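PDB 4LPS: Hydrogenase/urease maturation factor HypB from Helicobacter pylori, which hydrolyses GTP slowly and binds nickel or zinc, serving nickel insertion during maturation of [NiFe] hydrogenase and also the maturation of urease. Local coordinates for residues Y47-G58 and A150-E161; T60-D68 and D86-V95. All coordinates share one frame; numbering follows the deposited sequence.

Interaction 1 (Y47-G58 and A150-E161). With GDP (guanosine-5'-diphosphate), chain D; PO4 (phosphate ion), chain E.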
loop_
_atom_site.group_PDB
_atom_site.type_symbol
_atom_site.label_atom_id
_atom_site.label_comp_id
_atom_site.label_asym_id
_atom_site.label_seq_id
_atom_site.Cartn_x
_atom_site.Cartn_y
_atom_site.Cartn_z
ATOM N N TYR A 47 10.135 -8.192 0.212
ATOM C CA TYR A 47 9.486 -7.413 1.258
ATOM C C TYR A 47 8.178 -6.876 0.692
ATOM O O TYR A 47 8.178 -6.083 -0.248
ATOM C CB TYR A 47 10.381 -6.274 1.749
ATOM C CG TYR A 47 9.974 -5.722 3.099
ATOM C CD1 TYR A 47 10.262 -6.417 4.265
ATOM C CD2 TYR A 47 9.303 -4.511 3.208
ATOM C CE1 TYR A 47 9.895 -5.925 5.502
ATOM C CE2 TYR A 47 8.928 -4.010 4.444
ATOM C CZ TYR A 47 9.228 -4.723 5.585
ATOM O OH TYR A 47 8.858 -4.229 6.817
ATOM N N VAL A 48 7.063 -7.330 1.251
ATOM C CA VAL A 48 5.763 -7.084 0.642
ATOM C C VAL A 48 4.976 -5.978 1.343
ATOM O O VAL A 48 4.813 -5.988 2.566
ATOM C CB VAL A 48 4.924 -8.374 0.615
ATOM C CG1 VAL A 48 3.581 -8.130 -0.042
ATOM C CG2 VAL A 48 5.684 -9.457 -0.124
ATOM N N LEU A 49 4.501 -5.021 0.550
ATOM C CA LEU A 49 3.730 -3.892 1.061
ATOM C C LEU A 49 2.307 -3.927 0.520
ATOM O O LEU A 49 2.085 -4.237 -0.655
ATOM C CB LEU A 49 4.400 -2.562 0.695
ATOM C CG LEU A 49 5.891 -2.424 1.009
ATOM C CD1 LEU A 49 6.440 -1.118 0.464
ATOM C CD2 LEU A 49 6.123 -2.507 2.508
ATOM N N ASN A 50 1.347 -3.643 1.395
ATOM C CA ASN A 50 -0.059 -3.584 1.018
ATOM C C ASN A 50 -0.614 -2.179 1.235
ATOM O O ASN A 50 -0.798 -1.745 2.375
ATOM C CB ASN A 50 -0.861 -4.617 1.819
ATOM C CG ASN A 50 -2.355 -4.490 1.613
ATOM O OD1 ASN A 50 -2.820 -4.171 0.519
ATOM N ND2 ASN A 50 -3.119 -4.747 2.670
ATOM N N PHE A 51 -0.861 -1.465 0.140
ATOM C CA PHE A 51 -1.351 -0.091 0.221
ATOM C C PHE A 51 -2.869 -0.020 0.109
ATOM O O PHE A 51 -3.456 -0.500 -0.861
ATOM C CB PHE A 51 -0.701 0.771 -0.861
ATOM C CG PHE A 51 0.723 1.135 -0.563
ATOM C CD1 PHE A 51 1.022 2.209 0.267
ATOM C CD2 PHE A 51 1.767 0.404 -1.110
ATOM C CE1 PHE A 51 2.340 2.545 0.546
ATOM C CE2 PHE A 51 3.086 0.735 -0.838
ATOM C CZ PHE A 51 3.373 1.807 -0.010
ATOM N N MET A 52 -3.496 0.591 1.109
ATOM C CA MET A 52 -4.942 0.723 1.150
ATOM C C MET A 52 -5.349 2.181 1.298
ATOM O O MET A 52 -4.660 2.959 1.959
ATOM C CB MET A 52 -5.501 -0.115 2.298
ATOM C CG MET A 52 -5.389 -1.613 2.059
ATOM S SD MET A 52 -5.773 -2.570 3.533
ATOM C CE MET A 52 -4.464 -2.017 4.626
ATOM N N SER A 53 -6.451 2.551 0.653
ATOM C CA SER A 53 -6.980 3.908 0.742
ATOM C C SER A 53 -8.354 3.971 0.098
ATOM O O SER A 53 -8.824 2.988 -0.471
ATOM C CB SER A 53 -6.045 4.907 0.059
ATOM O OG SER A 53 -6.230 4.884 -1.345
ATOM N N SER A 54 -8.984 5.138 0.171
ATOM C CA SER A 54 -10.170 5.415 -0.624
ATOM C C SER A 54 -9.778 5.457 -2.095
ATOM O O SER A 54 -8.600 5.619 -2.416
ATOM C CB SER A 54 -10.810 6.744 -0.217
ATOM O OG SER A 54 -11.088 6.790 1.168
ATOM N N PRO A 55 -10.755 5.281 -2.998
ATOM C CA PRO A 55 -10.445 5.557 -4.403
ATOM C C PRO A 55 -9.903 6.977 -4.587
ATOM O O PRO A 55 -10.481 7.924 -4.043
ATOM C CB PRO A 55 -11.798 5.389 -5.105
ATOM C CG PRO A 55 -12.586 4.492 -4.197
ATOM C CD PRO A 55 -12.151 4.849 -2.809
ATOM N N GLY A 56 -8.806 7.118 -5.324
ATOM C CA GLY A 56 -8.277 8.430 -5.657
ATOM C C GLY A 56 -7.410 9.133 -4.625
ATOM O O GLY A 56 -7.108 10.314 -4.782
ATOM N N SER A 57 -6.998 8.427 -3.577
ATOM C CA SER A 57 -6.131 9.028 -2.563
ATOM C C SER A 57 -4.705 9.290 -3.064
ATOM O O SER A 57 -3.956 10.032 -2.428
ATOM C CB SER A 57 -6.087 8.148 -1.313
ATOM O OG SER A 57 -7.355 8.108 -0.680
ATOM N N GLY A 58 -4.332 8.695 -4.196
ATOM C CA GLY A 58 -3.011 8.920 -4.761
ATOM C C GLY A 58 -2.053 7.738 -4.773
ATOM O O GLY A 58 -0.843 7.934 -4.876
ATOM N N ALA A 150 1.275 -9.477 3.946
ATOM C CA ALA A 150 2.208 -8.366 3.779
ATOM C C ALA A 150 3.075 -8.146 5.012
ATOM O O ALA A 150 2.660 -8.428 6.142
ATOM C CB ALA A 150 1.453 -7.089 3.444
ATOM N N ALA A 151 4.287 -7.646 4.785
ATOM C CA ALA A 151 5.163 -7.211 5.868
ATOM C C ALA A 151 4.646 -5.907 6.467
ATOM O O ALA A 151 4.705 -5.694 7.679
ATOM C CB ALA A 151 6.589 -7.047 5.369
ATOM N N MET A 152 4.141 -5.035 5.602
ATOM C CA MET A 152 3.545 -3.782 6.047
ATOM C C MET A 152 2.237 -3.513 5.327
ATOM O O MET A 152 2.110 -3.735 4.119
ATOM C CB MET A 152 4.493 -2.596 5.829
ATOM C CG MET A 152 5.855 -2.712 6.494
ATOM S SD MET A 152 6.787 -1.166 6.376
ATOM C CE MET A 152 5.957 -0.189 7.631
ATOM N N ASN A 153 1.266 -3.036 6.094
ATOM C CA ASN A 153 0.022 -2.536 5.542
ATOM C C ASN A 153 -0.027 -1.034 5.769
ATOM O O ASN A 153 -0.036 -0.563 6.906
ATOM C CB ASN A 153 -1.175 -3.237 6.183
ATOM C CG ASN A 153 -1.089 -4.744 6.072
ATOM O OD1 ASN A 153 -1.426 -5.324 5.037
ATOM N ND2 ASN A 153 -0.624 -5.390 7.135
ATOM N N ILE A 154 -0.030 -0.282 4.677
ATOM C CA ILE A 154 0.077 1.166 4.756
ATOM C C ILE A 154 -1.162 1.843 4.178
ATOM O O ILE A 154 -1.623 1.500 3.087
ATOM C CB ILE A 154 1.345 1.654 4.037
ATOM C CG1 ILE A 154 2.577 1.031 4.704
ATOM C CG2 ILE A 154 1.428 3.174 4.064
ATOM C CD1 ILE A 154 3.862 1.159 3.905
ATOM N N VAL A 155 -1.704 2.794 4.935
ATOM C CA VAL A 155 -2.945 3.464 4.570
ATOM C C VAL A 155 -2.723 4.926 4.176
ATOM O O VAL A 155 -2.078 5.683 4.902
ATOM C CB VAL A 155 -3.965 3.406 5.725
ATOM C CG1 VAL A 155 -5.256 4.100 5.330
ATOM C CG2 VAL A 155 -4.243 1.958 6.114
ATOM N N LEU A 156 -3.252 5.312 3.018
ATOM C CA LEU A 156 -3.234 6.710 2.603
ATOM C C LEU A 156 -4.529 7.405 2.988
ATOM O O LEU A 156 -5.620 6.867 2.792
ATOM C CB LEU A 156 -3.011 6.848 1.092
ATOM C CG LEU A 156 -1.616 6.626 0.502
ATOM C CD1 LEU A 156 -1.208 5.157 0.507
ATOM C CD2 LEU A 156 -1.562 7.186 -0.912
ATOM N N LEU A 157 -4.397 8.588 3.573
ATOM C CA LEU A 157 -5.529 9.484 3.762
ATOM C C LEU A 157 -5.209 10.782 3.039
ATOM O O LEU A 157 -4.278 11.495 3.420
ATOM C CB LEU A 157 -5.800 9.741 5.247
ATOM C CG LEU A 157 -6.830 10.830 5.560
ATOM C CD1 LEU A 157 -8.170 10.501 4.925
ATOM C CD2 LEU A 157 -6.983 11.037 7.063
ATOM N N SER A 158 -5.967 11.089 1.991
ATOM C CA SER A 158 -5.680 12.278 1.204
ATOM C C SER A 158 -6.349 13.484 1.835
ATOM O O SER A 158 -7.423 13.369 2.432
ATOM C CB SER A 158 -6.127 12.104 -0.250
ATOM O OG SER A 158 -7.494 12.418 -0.420
ATOM N N VAL A 159 -5.680 14.630 1.739
ATOM C CA VAL A 159 -6.170 15.873 2.324
ATOM C C VAL A 159 -7.610 16.207 1.903
ATOM O O VAL A 159 -8.423 16.562 2.758
ATOM C CB VAL A 159 -5.230 17.061 1.976
ATOM C CG1 VAL A 159 -5.927 18.395 2.179
ATOM C CG2 VAL A 159 -3.970 16.998 2.821
ATOM N N PRO A 160 -7.942 16.091 0.600
ATOM C CA PRO A 160 -9.323 16.423 0.221
ATOM C C PRO A 160 -10.407 15.541 0.850
ATOM O O PRO A 160 -11.565 15.961 0.851
ATOM C CB PRO A 160 -9.319 16.249 -1.303
ATOM C CG PRO A 160 -7.898 16.435 -1.703
ATOM C CD PRO A 160 -7.112 15.821 -0.592
ATOM N N GLU A 161 -10.058 14.359 1.356
ATOM C CA GLU A 161 -11.055 13.473 1.967
ATOM C C GLU A 161 -11.583 14.013 3.295
ATOM O O GLU A 161 -12.705 13.702 3.692
ATOM C CB GLU A 161 -10.478 12.071 2.192
ATOM C CG GLU A 161 -10.108 11.321 0.921
ATOM C CD GLU A 161 -9.339 10.044 1.196
ATOM O OE1 GLU A 161 -9.772 9.258 2.068
ATOM O OE2 GLU A 161 -8.296 9.827 0.543
HETATM P PB GDP D . -5.410 6.300 -6.721
HETATM O O1B GDP D . -6.754 6.138 -7.385
HETATM O O2B GDP D . -4.408 5.341 -7.314
HETATM O O3B GDP D . -5.515 6.009 -5.244
HETATM O O3A GDP D . -4.907 7.813 -6.897
HETATM P PA GDP D . -4.394 8.418 -8.301
HETATM O O1A GDP D . -2.915 8.181 -8.457
HETATM O O2A GDP D . -5.164 7.865 -9.472
HETATM O "O5'" GDP D . -4.652 9.984 -8.098
HETATM C "C5'" GDP D . -5.952 10.537 -8.289
HETATM C "C4'" GDP D . -5.806 12.021 -8.591
HETATM O "O4'" GDP D . -5.071 12.654 -7.542
HETATM C "C3'" GDP D . -5.012 12.237 -9.866
HETATM O "O3'" GDP D . -5.619 13.317 -10.581
HETATM C "C2'" GDP D . -3.638 12.669 -9.409
HETATM O "O2'" GDP D . -3.065 13.587 -10.339
HETATM C "C1'" GDP D . -3.952 13.356 -8.094
HETATM N N9 GDP D . -2.829 13.309 -7.131
HETATM C C8 GDP D . -2.105 12.240 -6.748
HETATM N N7 GDP D . -1.180 12.600 -5.823
HETATM C C5 GDP D . -1.319 13.922 -5.595
HETATM C C6 GDP D . -0.675 14.948 -4.740
HETATM O O6 GDP D . 0.265 14.648 -3.976
HETATM N N1 GDP D . -1.129 16.206 -4.808
HETATM C C2 GDP D . -2.141 16.556 -5.624
HETATM N N2 GDP D . -2.555 17.846 -5.649
HETATM N N3 GDP D . -2.777 15.673 -6.432
HETATM C C4 GDP D . -2.413 14.374 -6.456
HETATM P P PO4 E . -8.137 3.086 -6.916
HETATM O O1 PO4 E . -8.147 1.594 -6.701
HETATM O O2 PO4 E . -6.980 3.439 -7.814
HETATM O O3 PO4 E . -9.429 3.508 -7.567
HETATM O O4 PO4 E . -7.985 3.780 -5.589
HETATM O O HOH W 1 -8.296 7.173 2.140
HETATM O O HOH W 2 -9.900 10.008 -2.444
#

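Interaction 2 (T60-D68 and D86-V95). With MG (magnesium ion), chain C; GDP (guanosine-5'-diphosphate), chain D.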
loop_
_atom_site.group_PDB
_atom_site.type_symbol
_atom_site.label_atom_id
_atom_site.label_comp_id
_atom_site.label_asym_id
_atom_site.label_seq_id
_atom_site.Cartn_x
_atom_site.Cartn_y
_atom_site.Cartn_z
ATOM N N THR A 60 -1.563 5.091 -7.068
ATOM C CA THR A 60 -0.862 4.836 -8.324
ATOM C C THR A 60 0.171 5.924 -8.620
ATOM O O THR A 60 1.282 5.626 -9.064
ATOM C CB THR A 60 -1.841 4.724 -9.506
ATOM O OG1 THR A 60 -2.746 3.637 -9.276
ATOM C CG2 THR A 60 -1.087 4.481 -10.810
ATOM N N THR A 61 -0.194 7.178 -8.362
ATOM C CA THR A 61 0.719 8.299 -8.577
ATOM C C THR A 61 1.959 8.148 -7.708
ATOM O O THR A 61 3.081 8.393 -8.158
ATOM C CB THR A 61 0.047 9.653 -8.271
ATOM O OG1 THR A 61 -1.057 9.859 -9.163
ATOM C CG2 THR A 61 1.042 10.797 -8.428
ATOM N N MET A 62 1.749 7.737 -6.462
ATOM C CA MET A 62 2.853 7.517 -5.535
ATOM C C MET A 62 3.818 6.456 -6.055
ATOM O O MET A 62 5.036 6.640 -6.011
ATOM C CB MET A 62 2.325 7.103 -4.165
ATOM C CG MET A 62 3.410 6.962 -3.117
ATOM S SD MET A 62 2.756 6.251 -1.600
ATOM C CE MET A 62 2.373 4.600 -2.181
ATOM N N LEU A 63 3.269 5.345 -6.540
ATOM C CA LEU A 63 4.086 4.265 -7.083
ATOM C C LEU A 63 4.832 4.716 -8.336
ATOM O O LEU A 63 5.986 4.340 -8.540
ATOM C CB LEU A 63 3.226 3.034 -7.385
ATOM C CG LEU A 63 2.552 2.361 -6.184
ATOM C CD1 LEU A 63 1.739 1.160 -6.621
ATOM C CD2 LEU A 63 3.593 1.938 -5.162
ATOM N N GLU A 64 4.168 5.509 -9.177
ATOM C CA GLU A 64 4.817 6.093 -10.350
ATOM C C GLU A 64 6.034 6.919 -9.944
ATOM O O GLU A 64 7.082 6.857 -10.585
ATOM C CB GLU A 64 3.837 6.965 -11.141
ATOM C CG GLU A 64 2.786 6.200 -11.937
ATOM C CD GLU A 64 1.750 7.120 -12.564
ATOM O OE1 GLU A 64 1.282 8.050 -11.872
ATOM O OE2 GLU A 64 1.410 6.920 -13.749
ATOM N N ASN A 65 5.883 7.690 -8.871
ATOM C CA ASN A 65 6.968 8.522 -8.361
ATOM C C ASN A 65 8.072 7.709 -7.683
ATOM O O ASN A 65 9.246 8.078 -7.736
ATOM C CB ASN A 65 6.413 9.567 -7.391
ATOM C CG ASN A 65 5.644 10.669 -8.097
ATOM O OD1 ASN A 65 5.941 11.010 -9.241
ATOM N ND2 ASN A 65 4.637 11.218 -7.424
ATOM N N LEU A 66 7.696 6.606 -7.040
ATOM C CA LEU A 66 8.672 5.732 -6.390
ATOM C C LEU A 66 9.575 5.042 -7.415
ATOM O O LEU A 66 10.728 4.722 -7.128
ATOM C CB LEU A 66 7.968 4.686 -5.522
ATOM C CG LEU A 66 7.467 5.137 -4.145
ATOM C CD1 LEU A 66 6.665 4.025 -3.479
ATOM C CD2 LEU A 66 8.630 5.561 -3.265
ATOM N N ALA A 67 9.040 4.808 -8.608
ATOM C CA ALA A 67 9.801 4.188 -9.688
ATOM C C ALA A 67 11.007 5.019 -10.123
ATOM O O ALA A 67 11.895 4.517 -10.815
ATOM C CB ALA A 67 8.895 3.937 -10.875
ATOM N N ASP A 68 11.038 6.289 -9.724
ATOM C CA ASP A 68 12.143 7.170 -10.081
ATOM C C ASP A 68 13.367 6.961 -9.196
ATOM O O ASP A 68 14.444 7.482 -9.489
ATOM C CB ASP A 68 11.698 8.632 -10.022
ATOM C CG ASP A 68 10.653 8.966 -11.071
ATOM O OD1 ASP A 68 10.656 8.315 -12.137
ATOM O OD2 ASP A 68 9.838 9.884 -10.835
ATOM N N ASP A 86 -4.659 1.410 -13.997
ATOM C CA ASP A 86 -3.551 1.632 -13.073
ATOM C C ASP A 86 -2.303 0.853 -13.495
ATOM O O ASP A 86 -1.194 1.383 -13.461
ATOM C CB ASP A 86 -3.952 1.268 -11.643
ATOM C CG ASP A 86 -5.025 2.184 -11.090
ATOM O OD1 ASP A 86 -5.093 3.350 -11.534
ATOM O OD2 ASP A 86 -5.790 1.748 -10.203
ATOM N N ALA A 87 -2.488 -0.404 -13.886
ATOM C CA ALA A 87 -1.372 -1.259 -14.282
ATOM C C ALA A 87 -0.643 -0.695 -15.496
ATOM O O ALA A 87 0.587 -0.740 -15.570
ATOM C CB ALA A 87 -1.862 -2.671 -14.568
ATOM N N ASP A 88 -1.412 -0.180 -16.451
ATOM C CA ASP A 88 -0.850 0.432 -17.652
ATOM C C ASP A 88 -0.030 1.682 -17.345
ATOM O O ASP A 88 1.048 1.869 -17.908
ATOM C CB ASP A 88 -1.957 0.778 -18.649
ATOM C CG ASP A 88 -2.411 -0.420 -19.456
ATOM O OD1 ASP A 88 -1.629 -1.385 -19.584
ATOM O OD2 ASP A 88 -3.550 -0.391 -19.973
ATOM N N ARG A 89 -0.546 2.542 -16.470
ATOM C CA ARG A 89 0.202 3.720 -16.034
ATOM C C ARG A 89 1.564 3.334 -15.465
ATOM O O ARG A 89 2.566 4.004 -15.716
ATOM C CB ARG A 89 -0.584 4.508 -14.982
ATOM C CG ARG A 89 -1.697 5.389 -15.536
ATOM C CD ARG A 89 -2.640 5.839 -14.427
ATOM N NE ARG A 89 -1.973 6.715 -13.463
ATOM C CZ ARG A 89 -2.536 7.179 -12.350
ATOM N NH1 ARG A 89 -1.848 7.968 -11.538
ATOM N NH2 ARG A 89 -3.784 6.851 -12.045
ATOM N N LEU A 90 1.589 2.253 -14.693
ATOM C CA LEU A 90 2.815 1.789 -14.051
ATOM C C LEU A 90 3.782 1.175 -15.063
ATOM O O LEU A 90 4.992 1.402 -14.991
ATOM C CB LEU A 90 2.484 0.780 -12.951
ATOM C CG LEU A 90 1.824 1.365 -11.696
ATOM C CD1 LEU A 90 1.449 0.268 -10.724
ATOM C CD2 LEU A 90 2.749 2.356 -11.023
ATOM N N ARG A 91 3.247 0.398 -16.002
ATOM C CA ARG A 91 4.075 -0.249 -17.019
ATOM C C ARG A 91 4.648 0.786 -17.980
ATOM O O ARG A 91 5.754 0.614 -18.496
ATOM C CB ARG A 91 3.285 -1.322 -17.774
ATOM C CG ARG A 91 3.017 -2.575 -16.937
ATOM C CD ARG A 91 2.355 -3.702 -17.729
ATOM N NE ARG A 91 1.002 -3.382 -18.182
ATOM C CZ ARG A 91 -0.093 -3.990 -17.737
ATOM N NH1 ARG A 91 0.005 -4.951 -16.826
ATOM N NH2 ARG A 91 -1.287 -3.645 -18.201
ATOM N N LYS A 92 3.886 1.846 -18.230
ATOM C CA LYS A 92 4.374 2.990 -18.999
ATOM C C LYS A 92 5.625 3.602 -18.352
ATOM O O LYS A 92 6.442 4.231 -19.028
ATOM C CB LYS A 92 3.263 4.042 -19.136
ATOM C CG LYS A 92 3.672 5.362 -19.794
ATOM C CD LYS A 92 4.230 5.157 -21.198
ATOM C CE LYS A 92 4.478 6.488 -21.903
ATOM N NZ LYS A 92 3.240 7.030 -22.523
ATOM N N LYS A 93 5.775 3.403 -17.042
ATOM C CA LYS A 93 6.926 3.928 -16.309
ATOM C C LYS A 93 8.048 2.907 -16.107
ATOM O O LYS A 93 9.024 3.190 -15.410
ATOM C CB LYS A 93 6.480 4.465 -14.947
ATOM C CG LYS A 93 5.662 5.743 -15.021
ATOM C CD LYS A 93 6.579 6.957 -15.032
ATOM C CE LYS A 93 7.369 7.047 -13.742
ATOM N NZ LYS A 93 8.329 8.184 -13.734
ATOM N N GLY A 94 7.919 1.730 -16.711
ATOM C CA GLY A 94 8.955 0.717 -16.598
ATOM C C GLY A 94 8.821 -0.220 -15.410
ATOM O O GLY A 94 9.736 -0.994 -15.117
ATOM N N VAL A 95 7.677 -0.168 -14.735
ATOM C CA VAL A 95 7.428 -1.036 -13.589
ATOM C C VAL A 95 6.669 -2.288 -13.994
ATOM O O VAL A 95 5.607 -2.205 -14.612
ATOM C CB VAL A 95 6.619 -0.314 -12.495
ATOM C CG1 VAL A 95 6.411 -1.231 -11.290
ATOM C CG2 VAL A 95 7.308 0.972 -12.091
HETATM MG MG MG C . -4.954 3.548 -8.538
HETATM P PB GDP D . -5.410 6.300 -6.721
HETATM O O1B GDP D . -6.754 6.138 -7.385
HETATM O O2B GDP D . -4.408 5.341 -7.314
HETATM O O3B GDP D . -5.515 6.009 -5.244
HETATM O O3A GDP D . -4.907 7.813 -6.897
HETATM P PA GDP D . -4.394 8.418 -8.301
HETATM O O1A GDP D . -2.915 8.181 -8.457
HETATM O O2A GDP D . -5.164 7.865 -9.472
HETATM O "O5'" GDP D . -4.652 9.984 -8.098
HETATM C "C5'" GDP D . -5.952 10.537 -8.289
HETATM C "C4'" GDP D . -5.806 12.021 -8.591
HETATM O "O4'" GDP D . -5.071 12.654 -7.542
HETATM C "C3'" GDP D . -5.012 12.237 -9.866
HETATM O "O3'" GDP D . -5.619 13.317 -10.581
HETATM C "C2'" GDP D . -3.638 12.669 -9.409
HETATM O "O2'" GDP D . -3.065 13.587 -10.339
HETATM C "C1'" GDP D . -3.952 13.356 -8.094
HETATM N N9 GDP D . -2.829 13.309 -7.131
HETATM C C8 GDP D . -2.105 12.240 -6.748
HETATM N N7 GDP D . -1.180 12.600 -5.823
HETATM C C5 GDP D . -1.319 13.922 -5.595
HETATM C C6 GDP D . -0.675 14.948 -4.740
HETATM O O6 GDP D . 0.265 14.648 -3.976
HETATM N N1 GDP D . -1.129 16.206 -4.808
HETATM C C2 GDP D . -2.141 16.556 -5.624
HETATM N N2 GDP D . -2.555 17.846 -5.649
HETATM N N3 GDP D . -2.777 15.673 -6.432
HETATM C C4 GDP D . -2.413 14.374 -6.456
HETATM O O HOH W 3 2.314 6.521 -16.385
HETATM O O HOH W 4 -5.819 5.141 -9.894
#

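Interaction 1 (Y47-G58 and A150-E161)
Asn50 and Asn153 meet on one face of two paired strands, where Asn50 ND2 donates to Asn153 OD1 at 3.0 Å. The bond is nearly straight (165°) and uses a lone pair in the carbonyl plane of Asn153, although the two amide planes stand 88° apart. Asn50 chi1 of 172° sets CG opposite the backbone N and carries the amide across to the neighbouring strand; its OD1 accepts a hydrogen bond from Asn136 ND2. Met52 CE packs against Asn153 CB on this same face. On the other face, Phe51 lies alongside Ile154, CE1 to CG2 3.7 Å, and its CD1 touches Leu156 CD1. At the strand start, Ala151 CB sits over the face of the Tyr47 ring, 3.7 Å from its centroid, while Met152 SD comes to the ring edge in a Met-aromatic contact; Tyr47 OH is hydrogen-bonded to Tyr236 O.

Between these two layers of side chains runs a parallel ladder at the centre of the P-loop GTPase sheet, with Asn50 N to Met152 O and Met52 N to Ile154 O among its rungs. Where strand 47-52 gives way to the phosphate-binding loop, the Glu161 carboxylate bridges the two segments: Ser54 OG donates to its OE1 at 2.9 Å, from above the carboxylate plane. Ser158 N and OG both bind OE2, holding the carboxylate against the loop whose Gly58 N donates to GDP O3B at 3.1 Å.

Interaction 2 (T60-D68 and D86-V95)
Thr60 and Asp86 both ligate the magnesium ion of this P-loop GTPase, bringing the helix that follows the phosphate-binding loop together with a second, nearly parallel helix. Thr60 OG1 binds the metal at 2.3 Å and Asp86 OD2 at 2.6 Å; GDP O2B, Glu135 and water 4 are further ligands.

The salt bridges centre on Arg89. Its NH1 donates to Glu64 OE1 at 3.1 Å, near the guanidinium plane but from above the carboxylate; the two planes are turned 66° apart. NH1 also donates to GDP O1A, and NH2 makes an almost straight bond (177°) to O2A, so the arginine joins Glu64 to the alpha-phosphate. A bend at chi3 (65°) turns the guanidinium toward these partners, and Thr60 CG2 covers the centre of one face. Farther along, Lys93 NZ forms a second salt bridge, to Asp68 OD1, on the syn side.

Apolar contacts fill the side nearer the sheet. Leu90 CD2 packs on Leu63 CB, and Leu90 also reaches Val76 of strand 74-80. Beyond a Schellman motif with Gly94 as its C-prime residue, Val95 CG2 rests 3.6 Å from Ala67 CB.

The centres of the two contacts lie 15 Å apart: interaction 1 is near the middle of the seven-stranded parallel sheet, interaction 2 in the helical layer on one side. Strand 47-52 continues through the phosphate-binding loop directly into helix 59-66, so Y47-G58 precedes T60-D68; D86-V95 follows, and A150-E161 comes last, enclosing interaction 2 in sequence. They touch where Phe51 CE1 meets Met62 CE at 3.4 Å. Both reach GDP, the first through loop amides at the beta-phosphate, with a weaker bond to the bridging oxygen, the second through both phosphates and magnesium. The pair thus illustrates how P-loop proteins build nucleotide sites where strands hand over to helices.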